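Side-chain contacts in M152 protein (Murid herpesvirus 1, PDB 4G59), which probably acts as an MHC class I-like viral immunoevasin that keeps host ligands of immune receptors, such as those of the NKG2D system, from the cell surface: residues B[78-83]-B[146-151]; B[187-192]-B[196-201]. All coordinates share one frame; numbering follows the deposited sequence.

Contact 1: B[78-83]-B[146-151]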
loop_
_atom_site.group_PDB
_atom_site.type_symbol
_atom_site.label_atom_id
_atom_site.label_comp_id
_atom_site.label_asym_id
_atom_site.label_seq_id
_atom_site.Cartn_x
_atom_site.Cartn_y
_atom_site.Cartn_z
ATOM N N GLU B 78 3.486 -19.018 -7.685
ATOM C CA GLU B 78 4.535 -19.165 -6.687
ATOM C C GLU B 78 5.733 -19.947 -7.239
ATOM O O GLU B 78 6.890 -19.527 -7.089
ATOM C CB GLU B 78 3.983 -19.762 -5.387
ATOM C CG GLU B 78 3.089 -18.789 -4.634
ATOM C CD GLU B 78 2.770 -19.219 -3.229
ATOM O OE1 GLU B 78 1.835 -18.640 -2.645
ATOM O OE2 GLU B 78 3.456 -20.108 -2.689
ATOM N N ARG B 79 5.439 -21.073 -7.889
ATOM C CA ARG B 79 6.426 -21.823 -8.649
ATOM C C ARG B 79 7.069 -20.970 -9.750
ATOM O O ARG B 79 8.291 -20.866 -9.822
ATOM C CB ARG B 79 5.778 -23.057 -9.284
ATOM C CG ARG B 79 6.779 -24.120 -9.684
ATOM C CD ARG B 79 6.252 -25.038 -10.765
ATOM N NE ARG B 79 5.727 -24.314 -11.922
ATOM C CZ ARG B 79 6.475 -23.794 -12.889
ATOM N NH1 ARG B 79 7.790 -23.907 -12.842
ATOM N NH2 ARG B 79 5.908 -23.153 -13.901
ATOM N N PHE B 80 6.250 -20.364 -10.605
ATOM C CA PHE B 80 6.769 -19.615 -11.749
ATOM C C PHE B 80 7.711 -18.481 -11.344
ATOM O O PHE B 80 8.776 -18.303 -11.931
ATOM C CB PHE B 80 5.613 -19.060 -12.598
ATOM C CG PHE B 80 6.046 -18.031 -13.630
ATOM C CD1 PHE B 80 6.881 -18.382 -14.685
ATOM C CD2 PHE B 80 5.600 -16.711 -13.548
ATOM C CE1 PHE B 80 7.273 -17.419 -15.642
ATOM C CE2 PHE B 80 5.983 -15.748 -14.496
ATOM C CZ PHE B 80 6.823 -16.100 -15.545
ATOM N N VAL B 81 7.300 -17.707 -10.346
ATOM C CA VAL B 81 8.045 -16.522 -9.923
ATOM C C VAL B 81 9.332 -16.938 -9.203
ATOM O O VAL B 81 10.349 -16.231 -9.273
ATOM C CB VAL B 81 7.162 -15.573 -9.045
ATOM C CG1 VAL B 81 7.960 -14.397 -8.544
ATOM C CG2 VAL B 81 5.952 -15.074 -9.833
ATOM N N TYR B 82 9.287 -18.093 -8.533
ATOM C CA TYR B 82 10.472 -18.645 -7.882
ATOM C C TYR B 82 11.541 -19.034 -8.908
ATOM O O TYR B 82 12.695 -18.620 -8.778
ATOM C CB TYR B 82 10.118 -19.839 -6.992
ATOM C CG TYR B 82 11.320 -20.641 -6.540
ATOM C CD1 TYR B 82 12.186 -20.146 -5.574
ATOM C CD2 TYR B 82 11.591 -21.893 -7.078
ATOM C CE1 TYR B 82 13.289 -20.875 -5.159
ATOM C CE2 TYR B 82 12.691 -22.626 -6.669
ATOM C CZ TYR B 82 13.537 -22.110 -5.711
ATOM O OH TYR B 82 14.637 -22.825 -5.300
ATOM N N GLU B 83 11.166 -19.821 -9.919
ATOM C CA GLU B 83 12.096 -20.150 -11.005
ATOM C C GLU B 83 12.662 -18.882 -11.635
ATOM O O GLU B 83 13.873 -18.748 -11.762
ATOM C CB GLU B 83 11.433 -20.986 -12.101
ATOM C CG GLU B 83 10.674 -22.205 -11.622
ATOM C CD GLU B 83 11.558 -23.265 -11.005
ATOM O OE1 GLU B 83 12.617 -23.573 -11.588
ATOM O OE2 GLU B 83 11.185 -23.801 -9.938
ATOM N N ALA B 146 11.535 -9.795 -20.922
ATOM C CA ALA B 146 10.398 -9.798 -21.820
ATOM C C ALA B 146 9.771 -11.186 -21.885
ATOM O O ALA B 146 8.543 -11.329 -21.905
ATOM C CB ALA B 146 10.828 -9.333 -23.203
ATOM N N ARG B 147 10.609 -12.216 -21.928
ATOM C CA ARG B 147 10.097 -13.572 -22.141
ATOM C C ARG B 147 9.344 -14.037 -20.895
ATOM O O ARG B 147 8.333 -14.756 -20.981
ATOM C CB ARG B 147 11.218 -14.536 -22.603
ATOM C CG ARG B 147 11.872 -15.420 -21.531
ATOM C CD ARG B 147 13.040 -16.300 -22.089
ATOM N NE ARG B 147 14.205 -15.526 -22.555
ATOM C CZ ARG B 147 14.525 -15.332 -23.841
ATOM N NH1 ARG B 147 13.777 -15.857 -24.809
ATOM N NH2 ARG B 147 15.589 -14.609 -24.164
ATOM N N TYR B 148 9.805 -13.581 -19.732
ATOM C CA TYR B 148 9.107 -13.897 -18.494
ATOM C C TYR B 148 7.880 -13.005 -18.291
ATOM O O TYR B 148 6.969 -13.352 -17.517
ATOM C CB TYR B 148 10.062 -13.860 -17.306
ATOM C CG TYR B 148 10.830 -15.150 -17.175
ATOM C CD1 TYR B 148 10.297 -16.225 -16.479
ATOM C CD2 TYR B 148 12.080 -15.305 -17.764
ATOM C CE1 TYR B 148 10.991 -17.416 -16.364
ATOM C CE2 TYR B 148 12.777 -16.490 -17.659
ATOM C CZ TYR B 148 12.230 -17.546 -16.958
ATOM O OH TYR B 148 12.928 -18.732 -16.856
ATOM N N GLY B 149 7.850 -11.882 -19.015
ATOM C CA GLY B 149 6.674 -11.029 -19.081
ATOM C C GLY B 149 5.441 -11.736 -19.634
ATOM O O GLY B 149 4.308 -11.268 -19.495
ATOM N N GLN B 150 5.642 -12.879 -20.268
ATOM C CA GLN B 150 4.500 -13.641 -20.747
ATOM C C GLN B 150 3.703 -14.230 -19.596
ATOM O O GLN B 150 2.526 -14.553 -19.742
ATOM C CB GLN B 150 4.947 -14.743 -21.695
ATOM C CG GLN B 150 5.297 -14.243 -23.061
ATOM C CD GLN B 150 5.631 -15.380 -23.982
ATOM O OE1 GLN B 150 5.448 -16.549 -23.632
ATOM N NE2 GLN B 150 6.129 -15.054 -25.166
ATOM N N GLY B 151 4.352 -14.365 -18.451
ATOM C CA GLY B 151 3.700 -14.906 -17.286
ATOM C C GLY B 151 3.543 -16.388 -17.487
ATOM O O GLY B 151 4.023 -16.923 -18.483
#
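Phe80 and Tyr148 make an aromatic contact at the edge of the MHC-like platform, where helix 68-89, lying over the eight-stranded sheet, meets helix 142-148 and the turn that continues from it. No hydrogen bond crosses between the segments. The ring planes are within 27° of parallel, but the rings are displaced to a centroid distance of 5.7 Å, with little face on face. Contact therefore falls to the borders: Phe80 CE1 lies 3.4 Å from Tyr148 CD1, and Phe80 CZ reaches the rim of the tyrosine ring near its plane. With CG anti to the backbone N (chi1 168°), the phenylalanine is aimed from its helix toward the 146-151 segment. Its flat, wholly apolar ring suits this buried place, where Phe97 of the sheet also meets it edge-to-face, while Tyr148, only partly buried, stacks on Tyr84 as well. Tyr148 to Gly151 form a type I beta turn, and glycine suits its last position through a positive phi (74°). Gly151 C lies 3.8 Å above one face of the Phe80 ring, offset toward its rim. The turn's bond, Gly151 N to Tyr148 O, occupies a carbonyl oxygen that also sits in the plane of the Phe80 ring at its edge, 3.4 Å from Phe80 CZ.

Contact 2: B[187-192]-B[196-201]; sequences SLYSNR and YVSCTM
Leu188 and Cys199 face each other as a non-hydrogen-bonded pair in the antiparallel hairpin of strands 185-191 and 196-203. From Leu188 CB, 4.0 Å from Ser198 O, chi1 (-68°) places CG anti to the carbonyl carbon, and chi2 (171°), with CD1 extended, leaves CD2 as the branch turned to the partner strand. Leu188 CD2 lies 3.7 Å from Ser198 O and 3.8 Å from Cys199 CB, with Cys199 SG hardly farther. A branched leucine can thus cover the strand beside it and still fill the interior. On the same face Val197 sets CG2 against Ser190 OG at 3.8 Å, and that hydroxyl is hydrogen-bonded to Tyr264 OH, which makes a serine acceptable on an otherwise apolar face. Ser187 with Thr200, and Tyr189 with Ser198, are hydrogen-bonded pairs; Thr200 N to Ser187 O, 2.9 Å, is nearly straight at 168°. Their side chains project to the other face, where the compact Ser198 OG fits 3.3 Å from Tyr189 CB, and Thr200 OG1 is hydrogen-bonded to Glu234 OE1. Tyr189 also forms a cation-pi contact with a basic residue of another protein's chain. The hairpin forms one side of a four-stranded sheet, strand 196-203 being bonded on its far side to strand 231-238; Leu188, Val197 and Cys199 pack on Phe250 of the opposing sheet, in a sandwich consistent with the immunoglobulin-like domain of MHC class I relatives.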
loop_
_atom_site.group_PDB
_atom_site.type_symbol
_atom_site.label_atom_id
_atom_site.label_comp_id
_atom_site.label_asym_id
_atom_site.label_seq_id
_atom_site.Cartn_x
_atom_site.Cartn_y
_atom_site.Cartn_z
ATOM N N SER B 187 -17.153 8.966 9.954
ATOM C CA SER B 187 -16.671 9.716 11.126
ATOM C C SER B 187 -15.616 10.763 10.755
ATOM O O SER B 187 -14.947 10.647 9.726
ATOM C CB SER B 187 -16.149 8.767 12.213
ATOM O OG SER B 187 -15.034 8.011 11.798
ATOM N N LEU B 188 -15.503 11.802 11.570
ATOM C CA LEU B 188 -14.475 12.809 11.382
ATOM C C LEU B 188 -13.688 12.944 12.675
ATOM O O LEU B 188 -14.242 12.753 13.759
ATOM C CB LEU B 188 -15.109 14.162 11.057
ATOM C CG LEU B 188 -15.835 14.372 9.743
ATOM C CD1 LEU B 188 -16.546 15.717 9.800
ATOM C CD2 LEU B 188 -14.866 14.306 8.562
ATOM N N TYR B 189 -12.411 13.289 12.572
ATOM C CA TYR B 189 -11.645 13.661 13.756
ATOM C C TYR B 189 -10.882 14.937 13.486
ATOM O O TYR B 189 -10.280 15.102 12.410
ATOM C CB TYR B 189 -10.633 12.587 14.129
ATOM C CG TYR B 189 -9.926 12.899 15.434
ATOM C CD1 TYR B 189 -10.546 12.638 16.651
ATOM C CD2 TYR B 189 -8.654 13.443 15.463
ATOM C CE1 TYR B 189 -9.926 12.906 17.851
ATOM C CE2 TYR B 189 -8.017 13.720 16.679
ATOM C CZ TYR B 189 -8.667 13.445 17.862
ATOM O OH TYR B 189 -8.074 13.705 19.074
ATOM N N SER B 190 -10.887 15.836 14.459
ATOM C CA SER B 190 -10.074 17.041 14.362
ATOM C C SER B 190 -9.020 17.014 15.434
ATOM O O SER B 190 -9.325 16.866 16.614
ATOM C CB SER B 190 -10.925 18.289 14.507
ATOM O OG SER B 190 -11.800 18.394 13.417
ATOM N N ASN B 191 -7.770 17.130 15.020
ATOM C CA ASN B 191 -6.685 17.260 15.976
ATOM C C ASN B 191 -6.342 18.738 16.065
ATOM O O ASN B 191 -5.773 19.318 15.122
ATOM C CB ASN B 191 -5.484 16.423 15.533
ATOM C CG ASN B 191 -4.355 16.430 16.549
ATOM O OD1 ASN B 191 -4.017 17.470 17.125
ATOM N ND2 ASN B 191 -3.744 15.268 16.753
ATOM N N ARG B 192 -6.724 19.338 17.193
ATOM C CA ARG B 192 -6.501 20.759 17.466
ATOM C C ARG B 192 -5.010 21.102 17.541
ATOM O O ARG B 192 -4.576 22.156 17.067
ATOM C CB ARG B 192 -7.156 21.135 18.792
ATOM C CG ARG B 192 -8.558 20.574 19.000
ATOM C CD ARG B 192 -9.498 21.091 17.937
ATOM N NE ARG B 192 -10.908 21.022 18.314
ATOM C CZ ARG B 192 -11.896 21.138 17.438
ATOM N NH1 ARG B 192 -11.606 21.311 16.161
ATOM N NH2 ARG B 192 -13.163 21.075 17.833
ATOM N N TYR B 196 -4.750 18.811 11.800
ATOM C CA TYR B 196 -5.198 17.755 10.894
ATOM C C TYR B 196 -6.671 17.395 11.100
ATOM O O TYR B 196 -7.179 17.432 12.222
ATOM C CB TYR B 196 -4.373 16.484 11.091
ATOM C CG TYR B 196 -2.904 16.645 10.831
ATOM C CD1 TYR B 196 -2.411 17.774 10.187
ATOM C CD2 TYR B 196 -2.007 15.672 11.241
ATOM C CE1 TYR B 196 -1.040 17.930 9.943
ATOM C CE2 TYR B 196 -0.642 15.810 11.017
ATOM C CZ TYR B 196 -0.162 16.937 10.365
ATOM O OH TYR B 196 1.192 17.077 10.137
ATOM N N VAL B 197 -7.345 17.024 10.013
ATOM C CA VAL B 197 -8.668 16.422 10.090
ATOM C C VAL B 197 -8.627 15.111 9.307
ATOM O O VAL B 197 -8.134 15.073 8.176
ATOM C CB VAL B 197 -9.736 17.332 9.474
ATOM C CG1 VAL B 197 -11.120 16.671 9.554
ATOM C CG2 VAL B 197 -9.758 18.679 10.183
ATOM N N SER B 198 -9.125 14.036 9.905
ATOM C CA SER B 198 -9.254 12.765 9.190
ATOM C C SER B 198 -10.722 12.527 8.882
ATOM O O SER B 198 -11.600 12.950 9.660
ATOM C CB SER B 198 -8.731 11.591 10.025
ATOM O OG SER B 198 -9.455 11.447 11.239
ATOM N N CYS B 199 -10.997 11.880 7.749
ATOM C CA CYS B 199 -12.356 11.393 7.465
ATOM C C CYS B 199 -12.303 9.890 7.254
ATOM O O CYS B 199 -11.452 9.398 6.495
ATOM C CB CYS B 199 -12.920 12.068 6.213
ATOM S SG CYS B 199 -14.615 11.554 5.757
ATOM N N THR B 200 -13.215 9.160 7.895
ATOM C CA THR B 200 -13.206 7.689 7.792
ATOM C C THR B 200 -14.558 7.094 7.391
ATOM O O THR B 200 -15.598 7.485 7.944
ATOM C CB THR B 200 -12.771 7.057 9.117
ATOM O OG1 THR B 200 -11.524 7.627 9.524
ATOM C CG2 THR B 200 -12.581 5.552 8.969
ATOM N N MET B 201 -14.537 6.171 6.430
ATOM C CA MET B 201 -15.696 5.337 6.125
ATOM C C MET B 201 -15.379 3.849 6.354
ATOM O O MET B 201 -14.480 3.284 5.707
ATOM C CB MET B 201 -16.172 5.522 4.695
ATOM C CG MET B 201 -17.459 4.750 4.458
ATOM S SD MET B 201 -18.163 5.042 2.830
ATOM C CE MET B 201 -17.145 3.962 1.825
#

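Overall arrangement
Contacts 1 and 2 share no helix or strand and lie on opposite sides of the chain's centre, their own centres about 44 Å apart. Contact 1 belongs to the MHC-like platform and joins pieces distant in sequence; contact 2 is local, between the two strands of one hairpin in the second, sandwich-like part of the molecule. Their chemistry follows. The partly buried contact 1 covers little surface and depends on ring borders and a glycine backbone. The largely buried contact 2 covers about twice the area and is ordered by main-chain hydrogen bonds, with one face turned into the sandwich and the other partly engaged by another protein chain.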